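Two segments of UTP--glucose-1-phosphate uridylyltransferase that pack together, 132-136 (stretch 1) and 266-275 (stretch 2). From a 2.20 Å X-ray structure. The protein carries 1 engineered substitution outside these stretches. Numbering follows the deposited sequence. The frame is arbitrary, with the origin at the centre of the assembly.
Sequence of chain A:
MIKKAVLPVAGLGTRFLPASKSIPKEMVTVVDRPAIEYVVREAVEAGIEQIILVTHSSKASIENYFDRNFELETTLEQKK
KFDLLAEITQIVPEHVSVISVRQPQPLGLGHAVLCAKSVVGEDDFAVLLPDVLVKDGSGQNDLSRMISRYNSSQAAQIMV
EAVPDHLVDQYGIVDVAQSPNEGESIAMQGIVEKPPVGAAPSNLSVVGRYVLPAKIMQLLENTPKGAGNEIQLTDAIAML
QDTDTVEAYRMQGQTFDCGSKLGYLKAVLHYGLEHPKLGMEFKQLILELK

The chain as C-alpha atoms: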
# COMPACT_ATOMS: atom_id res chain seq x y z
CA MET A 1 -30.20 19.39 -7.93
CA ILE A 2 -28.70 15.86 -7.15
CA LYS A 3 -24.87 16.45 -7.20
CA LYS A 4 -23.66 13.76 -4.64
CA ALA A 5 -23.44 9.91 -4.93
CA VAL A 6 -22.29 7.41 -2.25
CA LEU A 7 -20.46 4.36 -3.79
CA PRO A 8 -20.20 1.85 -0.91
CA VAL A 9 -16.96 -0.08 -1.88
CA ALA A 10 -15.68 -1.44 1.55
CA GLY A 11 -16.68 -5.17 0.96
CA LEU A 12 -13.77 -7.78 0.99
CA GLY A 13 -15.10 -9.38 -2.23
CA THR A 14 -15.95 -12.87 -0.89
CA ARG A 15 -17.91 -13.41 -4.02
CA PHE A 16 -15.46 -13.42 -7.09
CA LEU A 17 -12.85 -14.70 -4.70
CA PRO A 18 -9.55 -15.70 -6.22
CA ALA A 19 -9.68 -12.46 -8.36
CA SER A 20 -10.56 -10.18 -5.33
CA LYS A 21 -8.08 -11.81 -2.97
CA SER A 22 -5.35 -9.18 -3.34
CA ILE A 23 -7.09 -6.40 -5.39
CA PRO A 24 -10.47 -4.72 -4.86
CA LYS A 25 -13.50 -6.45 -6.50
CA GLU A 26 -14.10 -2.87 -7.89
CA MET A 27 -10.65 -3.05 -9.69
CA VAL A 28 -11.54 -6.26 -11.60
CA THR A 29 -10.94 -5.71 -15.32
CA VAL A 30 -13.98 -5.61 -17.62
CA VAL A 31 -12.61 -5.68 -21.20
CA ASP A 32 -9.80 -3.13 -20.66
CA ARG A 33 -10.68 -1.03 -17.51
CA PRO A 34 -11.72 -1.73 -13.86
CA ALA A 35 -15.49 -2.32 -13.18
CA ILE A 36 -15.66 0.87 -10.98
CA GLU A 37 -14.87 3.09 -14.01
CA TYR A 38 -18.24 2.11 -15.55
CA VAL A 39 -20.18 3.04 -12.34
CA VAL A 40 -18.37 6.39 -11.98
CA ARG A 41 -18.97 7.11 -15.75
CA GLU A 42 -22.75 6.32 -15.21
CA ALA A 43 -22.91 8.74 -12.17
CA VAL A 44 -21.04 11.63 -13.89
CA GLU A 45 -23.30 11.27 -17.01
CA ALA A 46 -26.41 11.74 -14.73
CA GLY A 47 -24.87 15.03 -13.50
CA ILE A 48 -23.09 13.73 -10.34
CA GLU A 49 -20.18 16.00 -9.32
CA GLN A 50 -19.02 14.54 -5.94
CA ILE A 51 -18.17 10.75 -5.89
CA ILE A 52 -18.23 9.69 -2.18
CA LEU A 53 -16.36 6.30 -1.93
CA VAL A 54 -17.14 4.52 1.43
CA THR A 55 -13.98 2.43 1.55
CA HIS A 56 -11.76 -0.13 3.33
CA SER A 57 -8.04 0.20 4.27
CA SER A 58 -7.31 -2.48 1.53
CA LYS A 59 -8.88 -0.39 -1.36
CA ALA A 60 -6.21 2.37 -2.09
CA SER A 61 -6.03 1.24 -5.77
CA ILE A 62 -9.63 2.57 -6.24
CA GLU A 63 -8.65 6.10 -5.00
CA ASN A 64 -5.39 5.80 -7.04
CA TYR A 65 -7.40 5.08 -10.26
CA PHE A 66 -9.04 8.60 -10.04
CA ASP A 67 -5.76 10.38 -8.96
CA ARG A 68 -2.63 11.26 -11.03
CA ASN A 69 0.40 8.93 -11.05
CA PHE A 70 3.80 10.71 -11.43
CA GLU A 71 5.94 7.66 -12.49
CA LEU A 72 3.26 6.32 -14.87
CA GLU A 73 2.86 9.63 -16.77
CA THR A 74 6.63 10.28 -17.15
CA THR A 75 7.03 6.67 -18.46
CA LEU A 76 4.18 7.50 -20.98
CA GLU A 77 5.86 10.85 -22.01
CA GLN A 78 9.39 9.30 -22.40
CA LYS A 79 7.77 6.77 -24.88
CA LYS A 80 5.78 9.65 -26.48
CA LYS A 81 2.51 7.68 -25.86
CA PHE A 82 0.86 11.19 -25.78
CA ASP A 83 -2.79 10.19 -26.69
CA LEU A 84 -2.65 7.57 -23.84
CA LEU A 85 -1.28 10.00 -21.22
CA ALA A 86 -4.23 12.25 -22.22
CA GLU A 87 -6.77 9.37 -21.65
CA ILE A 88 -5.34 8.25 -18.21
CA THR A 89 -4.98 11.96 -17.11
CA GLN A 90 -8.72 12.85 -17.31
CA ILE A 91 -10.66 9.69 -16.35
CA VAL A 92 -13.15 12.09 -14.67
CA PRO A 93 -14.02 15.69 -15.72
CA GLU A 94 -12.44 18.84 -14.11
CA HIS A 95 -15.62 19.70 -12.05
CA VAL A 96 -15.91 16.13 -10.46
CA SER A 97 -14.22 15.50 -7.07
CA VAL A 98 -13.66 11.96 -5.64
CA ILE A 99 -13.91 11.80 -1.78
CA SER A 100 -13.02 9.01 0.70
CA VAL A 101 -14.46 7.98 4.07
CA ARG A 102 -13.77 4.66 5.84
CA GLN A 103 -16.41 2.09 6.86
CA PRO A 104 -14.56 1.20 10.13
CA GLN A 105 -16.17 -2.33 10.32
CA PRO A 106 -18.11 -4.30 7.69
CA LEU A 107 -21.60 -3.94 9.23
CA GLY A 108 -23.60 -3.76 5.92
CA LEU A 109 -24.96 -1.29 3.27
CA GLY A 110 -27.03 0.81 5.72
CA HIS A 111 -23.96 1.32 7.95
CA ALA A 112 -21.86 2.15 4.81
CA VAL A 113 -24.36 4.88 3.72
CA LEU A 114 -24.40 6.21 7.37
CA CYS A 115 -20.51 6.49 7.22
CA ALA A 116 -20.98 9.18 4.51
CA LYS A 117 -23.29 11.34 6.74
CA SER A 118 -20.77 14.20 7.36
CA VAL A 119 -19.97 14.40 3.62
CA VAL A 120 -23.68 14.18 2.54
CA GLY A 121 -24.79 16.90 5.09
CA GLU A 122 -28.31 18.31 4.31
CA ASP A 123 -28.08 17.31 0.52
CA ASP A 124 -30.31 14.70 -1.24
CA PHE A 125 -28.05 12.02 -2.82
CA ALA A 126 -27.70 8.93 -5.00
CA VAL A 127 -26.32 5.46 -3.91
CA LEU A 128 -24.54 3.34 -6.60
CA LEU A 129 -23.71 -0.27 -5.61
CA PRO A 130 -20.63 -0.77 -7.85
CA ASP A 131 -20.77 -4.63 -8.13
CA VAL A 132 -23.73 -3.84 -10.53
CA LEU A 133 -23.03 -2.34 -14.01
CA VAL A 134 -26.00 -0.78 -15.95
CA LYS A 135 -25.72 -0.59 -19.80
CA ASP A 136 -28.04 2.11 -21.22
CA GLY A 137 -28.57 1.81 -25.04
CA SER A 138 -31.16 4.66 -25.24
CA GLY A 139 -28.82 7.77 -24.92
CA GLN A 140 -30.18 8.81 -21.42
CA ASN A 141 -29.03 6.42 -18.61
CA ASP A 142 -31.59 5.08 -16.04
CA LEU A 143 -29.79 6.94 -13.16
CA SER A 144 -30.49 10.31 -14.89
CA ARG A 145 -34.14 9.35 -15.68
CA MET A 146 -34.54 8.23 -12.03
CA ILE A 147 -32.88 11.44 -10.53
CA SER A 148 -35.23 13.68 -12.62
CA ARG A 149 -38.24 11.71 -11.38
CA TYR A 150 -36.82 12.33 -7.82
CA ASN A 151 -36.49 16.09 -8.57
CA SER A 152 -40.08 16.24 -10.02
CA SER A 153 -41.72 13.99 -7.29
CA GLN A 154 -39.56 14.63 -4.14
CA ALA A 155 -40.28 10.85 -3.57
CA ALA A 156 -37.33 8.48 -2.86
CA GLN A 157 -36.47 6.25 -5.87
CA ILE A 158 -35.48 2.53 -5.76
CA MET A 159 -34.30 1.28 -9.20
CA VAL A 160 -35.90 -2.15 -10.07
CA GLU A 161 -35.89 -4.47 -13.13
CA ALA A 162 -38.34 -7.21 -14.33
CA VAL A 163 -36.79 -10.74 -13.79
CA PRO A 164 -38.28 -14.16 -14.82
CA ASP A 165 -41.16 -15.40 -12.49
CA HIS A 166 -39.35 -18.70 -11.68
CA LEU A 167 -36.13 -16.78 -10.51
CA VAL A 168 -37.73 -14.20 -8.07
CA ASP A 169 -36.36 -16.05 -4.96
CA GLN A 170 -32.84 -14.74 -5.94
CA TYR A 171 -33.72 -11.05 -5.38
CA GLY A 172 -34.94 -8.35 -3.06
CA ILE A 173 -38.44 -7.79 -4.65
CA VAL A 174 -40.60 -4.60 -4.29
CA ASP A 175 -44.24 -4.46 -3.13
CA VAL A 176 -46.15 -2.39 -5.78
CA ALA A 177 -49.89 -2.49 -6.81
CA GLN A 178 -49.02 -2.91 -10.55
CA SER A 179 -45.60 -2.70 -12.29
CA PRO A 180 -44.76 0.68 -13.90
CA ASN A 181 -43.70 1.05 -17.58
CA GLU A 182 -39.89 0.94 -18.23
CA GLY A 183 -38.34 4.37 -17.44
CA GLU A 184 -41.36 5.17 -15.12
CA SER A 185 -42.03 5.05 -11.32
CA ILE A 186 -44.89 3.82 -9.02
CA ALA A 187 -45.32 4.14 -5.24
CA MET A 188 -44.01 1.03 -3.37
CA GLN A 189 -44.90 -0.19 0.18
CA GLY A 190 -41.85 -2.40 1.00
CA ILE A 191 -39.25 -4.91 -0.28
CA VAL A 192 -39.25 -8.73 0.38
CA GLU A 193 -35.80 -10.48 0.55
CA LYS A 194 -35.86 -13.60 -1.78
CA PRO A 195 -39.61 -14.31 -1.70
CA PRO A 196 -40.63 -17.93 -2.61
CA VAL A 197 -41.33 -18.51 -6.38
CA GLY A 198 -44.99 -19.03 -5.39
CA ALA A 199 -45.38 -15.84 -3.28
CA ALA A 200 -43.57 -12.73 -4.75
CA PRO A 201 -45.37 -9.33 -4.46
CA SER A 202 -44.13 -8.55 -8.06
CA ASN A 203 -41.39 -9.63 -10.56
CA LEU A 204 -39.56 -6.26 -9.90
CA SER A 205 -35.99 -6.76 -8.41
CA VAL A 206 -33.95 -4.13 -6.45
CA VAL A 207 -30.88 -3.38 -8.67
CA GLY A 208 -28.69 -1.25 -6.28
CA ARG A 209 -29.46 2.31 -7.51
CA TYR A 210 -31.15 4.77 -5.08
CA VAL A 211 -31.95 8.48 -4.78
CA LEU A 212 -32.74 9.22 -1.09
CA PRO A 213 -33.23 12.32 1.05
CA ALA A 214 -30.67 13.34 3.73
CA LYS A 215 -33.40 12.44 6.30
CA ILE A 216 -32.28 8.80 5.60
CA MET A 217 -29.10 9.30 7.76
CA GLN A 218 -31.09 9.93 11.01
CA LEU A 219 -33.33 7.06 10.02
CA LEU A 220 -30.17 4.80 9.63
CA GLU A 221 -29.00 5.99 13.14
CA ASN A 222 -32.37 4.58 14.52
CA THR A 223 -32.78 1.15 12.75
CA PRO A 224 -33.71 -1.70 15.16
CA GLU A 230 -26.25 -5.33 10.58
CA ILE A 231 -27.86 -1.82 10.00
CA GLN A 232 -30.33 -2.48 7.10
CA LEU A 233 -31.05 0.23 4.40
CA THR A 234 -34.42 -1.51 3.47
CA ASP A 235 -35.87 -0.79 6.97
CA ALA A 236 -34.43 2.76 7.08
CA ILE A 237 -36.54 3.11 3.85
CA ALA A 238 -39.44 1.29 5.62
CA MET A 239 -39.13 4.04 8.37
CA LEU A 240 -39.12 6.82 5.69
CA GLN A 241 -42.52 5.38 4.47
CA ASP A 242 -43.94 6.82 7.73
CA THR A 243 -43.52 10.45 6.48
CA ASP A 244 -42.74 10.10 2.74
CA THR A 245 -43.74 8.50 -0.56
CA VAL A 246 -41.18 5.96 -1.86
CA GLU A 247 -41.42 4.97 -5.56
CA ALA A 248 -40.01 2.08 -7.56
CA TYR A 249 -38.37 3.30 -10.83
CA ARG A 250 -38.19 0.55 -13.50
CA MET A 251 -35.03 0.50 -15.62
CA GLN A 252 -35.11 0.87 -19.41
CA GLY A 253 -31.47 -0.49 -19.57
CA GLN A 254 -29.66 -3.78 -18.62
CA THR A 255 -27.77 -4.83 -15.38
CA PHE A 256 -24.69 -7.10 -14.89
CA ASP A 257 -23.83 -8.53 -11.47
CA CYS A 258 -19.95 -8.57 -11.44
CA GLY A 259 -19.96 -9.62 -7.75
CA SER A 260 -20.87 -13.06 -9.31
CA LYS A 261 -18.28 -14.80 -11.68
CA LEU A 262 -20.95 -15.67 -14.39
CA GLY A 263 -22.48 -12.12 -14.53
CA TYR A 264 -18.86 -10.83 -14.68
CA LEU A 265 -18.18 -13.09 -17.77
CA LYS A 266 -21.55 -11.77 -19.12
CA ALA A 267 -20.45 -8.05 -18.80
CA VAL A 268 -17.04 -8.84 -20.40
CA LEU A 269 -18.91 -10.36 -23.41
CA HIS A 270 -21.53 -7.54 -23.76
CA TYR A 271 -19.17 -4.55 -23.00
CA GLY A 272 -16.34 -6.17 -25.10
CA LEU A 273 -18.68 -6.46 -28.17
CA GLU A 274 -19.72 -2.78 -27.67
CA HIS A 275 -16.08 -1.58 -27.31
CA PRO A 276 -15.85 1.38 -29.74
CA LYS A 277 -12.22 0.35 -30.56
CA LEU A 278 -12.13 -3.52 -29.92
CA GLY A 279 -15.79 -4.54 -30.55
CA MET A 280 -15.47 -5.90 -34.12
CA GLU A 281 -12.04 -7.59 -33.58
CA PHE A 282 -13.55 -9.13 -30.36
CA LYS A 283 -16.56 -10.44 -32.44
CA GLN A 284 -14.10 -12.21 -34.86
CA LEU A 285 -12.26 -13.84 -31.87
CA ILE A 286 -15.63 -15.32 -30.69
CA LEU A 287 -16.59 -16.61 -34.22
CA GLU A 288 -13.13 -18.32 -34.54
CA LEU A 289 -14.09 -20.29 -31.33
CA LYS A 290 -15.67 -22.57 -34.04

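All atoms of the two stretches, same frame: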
# COMPACT_ATOMS: atom_id res chain seq x y z
N VAL A 132 -22.74 -3.83 -9.41
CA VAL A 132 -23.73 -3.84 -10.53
C VAL A 132 -23.40 -2.76 -11.55
O VAL A 132 -23.33 -1.59 -11.15
CB VAL A 132 -25.18 -3.69 -10.02
CG1 VAL A 132 -26.19 -4.01 -11.12
CG2 VAL A 132 -25.40 -4.56 -8.80
N LEU A 133 -23.18 -3.18 -12.81
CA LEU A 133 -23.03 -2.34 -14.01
C LEU A 133 -24.40 -2.20 -14.65
O LEU A 133 -25.09 -3.20 -14.63
CB LEU A 133 -22.07 -3.03 -14.98
CG LEU A 133 -20.63 -3.20 -14.49
CD1 LEU A 133 -19.69 -3.29 -15.67
CD2 LEU A 133 -20.18 -2.07 -13.57
N VAL A 134 -24.79 -1.00 -15.09
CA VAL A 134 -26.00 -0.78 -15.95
C VAL A 134 -25.53 -0.30 -17.32
O VAL A 134 -24.75 0.62 -17.35
CB VAL A 134 -27.00 0.19 -15.31
CG2 VAL A 134 -27.14 -0.12 -13.84
N LYS A 135 -25.95 -0.97 -18.39
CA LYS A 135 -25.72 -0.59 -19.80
C LYS A 135 -26.99 0.08 -20.30
O LYS A 135 -28.06 -0.42 -19.95
CB LYS A 135 -25.36 -1.82 -20.63
CG LYS A 135 -24.71 -1.49 -21.96
CD LYS A 135 -23.65 -2.48 -22.40
CE LYS A 135 -24.23 -3.78 -22.92
NZ LYS A 135 -25.20 -3.52 -24.01
N ASP A 136 -26.89 1.20 -21.03
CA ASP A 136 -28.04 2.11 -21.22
C ASP A 136 -28.73 1.81 -22.55
O ASP A 136 -29.97 1.54 -22.52
CB ASP A 136 -27.63 3.58 -21.10
CG ASP A 136 -28.65 4.57 -21.68
OD1 ASP A 136 -29.84 4.20 -21.78
OD2 ASP A 136 -28.24 5.70 -22.04
N LYS A 266 -20.45 -12.25 -18.23
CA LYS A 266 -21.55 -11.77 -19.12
C LYS A 266 -21.27 -10.30 -19.51
O LYS A 266 -21.39 -9.95 -20.68
CB LYS A 266 -22.89 -12.01 -18.42
CG LYS A 266 -24.15 -11.82 -19.27
CD LYS A 266 -25.33 -11.35 -18.41
CE LYS A 266 -26.71 -11.52 -19.01
NZ LYS A 266 -26.66 -11.20 -20.45
N ALA A 267 -20.87 -9.45 -18.56
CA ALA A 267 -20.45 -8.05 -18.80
C ALA A 267 -19.26 -8.05 -19.77
O ALA A 267 -19.30 -7.35 -20.80
CB ALA A 267 -20.14 -7.34 -17.49
N VAL A 268 -18.24 -8.87 -19.52
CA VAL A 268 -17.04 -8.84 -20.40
C VAL A 268 -17.52 -9.08 -21.83
O VAL A 268 -17.01 -8.43 -22.72
CB VAL A 268 -15.98 -9.86 -19.97
CG1 VAL A 268 -14.86 -9.93 -21.00
CG2 VAL A 268 -15.44 -9.55 -18.58
N LEU A 269 -18.45 -10.00 -22.04
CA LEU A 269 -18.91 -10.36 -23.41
C LEU A 269 -19.71 -9.21 -24.03
O LEU A 269 -19.52 -8.93 -25.24
CB LEU A 269 -19.76 -11.62 -23.30
CG LEU A 269 -18.95 -12.91 -23.14
CD1 LEU A 269 -19.85 -14.01 -22.65
CD2 LEU A 269 -18.30 -13.30 -24.47
N HIS A 270 -20.61 -8.61 -23.27
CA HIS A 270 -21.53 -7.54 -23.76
C HIS A 270 -20.77 -6.23 -23.93
O HIS A 270 -20.89 -5.64 -24.98
CB HIS A 270 -22.76 -7.38 -22.84
CG HIS A 270 -23.81 -8.39 -23.14
ND1 HIS A 270 -25.04 -8.03 -23.68
CD2 HIS A 270 -23.78 -9.74 -23.08
CE1 HIS A 270 -25.73 -9.12 -23.91
NE2 HIS A 270 -24.98 -10.18 -23.54
N TYR A 271 -19.99 -5.79 -22.93
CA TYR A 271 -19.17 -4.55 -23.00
C TYR A 271 -18.08 -4.69 -24.07
O TYR A 271 -17.95 -3.75 -24.86
CB TYR A 271 -18.59 -4.17 -21.64
CG TYR A 271 -19.62 -3.52 -20.74
CD1 TYR A 271 -19.98 -2.19 -20.90
CD2 TYR A 271 -20.26 -4.25 -19.75
CE1 TYR A 271 -20.93 -1.60 -20.09
CE2 TYR A 271 -21.20 -3.67 -18.93
CZ TYR A 271 -21.54 -2.34 -19.10
OH TYR A 271 -22.50 -1.78 -18.28
N GLY A 272 -17.33 -5.80 -24.07
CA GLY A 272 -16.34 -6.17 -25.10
C GLY A 272 -16.88 -6.00 -26.52
O GLY A 272 -16.20 -5.32 -27.35
N LEU A 273 -18.06 -6.56 -26.81
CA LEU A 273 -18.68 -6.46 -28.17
C LEU A 273 -19.05 -5.01 -28.50
O LEU A 273 -18.99 -4.64 -29.68
CB LEU A 273 -19.90 -7.38 -28.26
CG LEU A 273 -19.60 -8.80 -28.76
CD2 LEU A 273 -20.73 -9.74 -28.39
N GLU A 274 -19.36 -4.20 -27.50
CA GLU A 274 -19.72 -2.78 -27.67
C GLU A 274 -18.47 -1.90 -27.66
O GLU A 274 -18.61 -0.66 -27.74
CB GLU A 274 -20.62 -2.34 -26.52
CG GLU A 274 -22.10 -2.45 -26.81
CD GLU A 274 -22.81 -1.26 -26.20
OE1 GLU A 274 -22.17 -0.20 -26.08
OE2 GLU A 274 -24.00 -1.40 -25.82
N HIS A 275 -17.26 -2.45 -27.50
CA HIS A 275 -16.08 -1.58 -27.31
C HIS A 275 -15.85 -0.79 -28.59
O HIS A 275 -15.69 -1.38 -29.66
CB HIS A 275 -14.85 -2.37 -26.91
CG HIS A 275 -13.74 -1.53 -26.38
ND1 HIS A 275 -12.84 -0.91 -27.21
CD2 HIS A 275 -13.35 -1.27 -25.11
CE1 HIS A 275 -11.95 -0.27 -26.48
NE2 HIS A 275 -12.24 -0.49 -25.17

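Residues 132-135 form a strand that runs alongside the helix of residues 266-273, the two chain directions differing by 31° and their axes approaching to 10.8 Å. At that spacing the two backbones do not touch each other, and side chains bridge the gap; the 317 Å² buried between the stretches comes mainly from Leu133 and Lys135 on the strand and from Tyr271 on the helix. The alternation of the strand sets the pattern: Leu133 and Lys135 point toward the helix, whereas Val134 between them points away.

Val132, at the start of the strand, makes no contact with the helix. Leu133 is the first residue to do so, and it is buried. With chi1 in the m well and chi2 in t, its CD1 lies 3.6 Å from CE2 of Tyr271 and 4.5 Å from CB of Ala267, while its CB is 3.6 Å from the Tyr271 OH. A branched aliphatic side chain suits this position, where it meets an aromatic ring and a methyl group one helical turn apart. The short side chain of Ala267 fits where the helix comes close to the strand, the CA atoms of Leu133 and Ala267 being 7.9 Å apart.

Val134 contributes chiefly through its backbone. Its carbonyl O is 3.4 Å from the Tyr271 OH, which also lies 3.5 Å from the backbone N of Lys135. The CA-to-CB bond of Tyr271 points sideways, but with chi1 at -77° the ring extends to the strand and brings its hydroxyl up to the polar backbone there, while its carbon atoms pack against Leu133 and Lys135.

Lys135 has the largest share of the contact, with 108 Å² covered by the helix stretch. Its aliphatic portion crosses the Tyr271 ring: CD sits over one face, 4.0 Å from the centroid and 22° off the ring normal, in a CH-pi contact. Further out, CE packs 3.9 Å from CB of His270 and lies near the plane of the imidazole, at its edge. Chi3 and chi4, both in the p well, bend the chain so that NZ reaches Glu274, just beyond the helix, where NZ donates a hydrogen bond of 3.0 Å to OE2 within a salt bridge. Lysine suits the site because its methylenes can cover an aromatic ring while its charged end meets a carboxylate at the more exposed margin.

Asp136, past the end of the strand, takes no part: its carboxylate leads away from the helix and is hydrogen-bonded elsewhere in the structure.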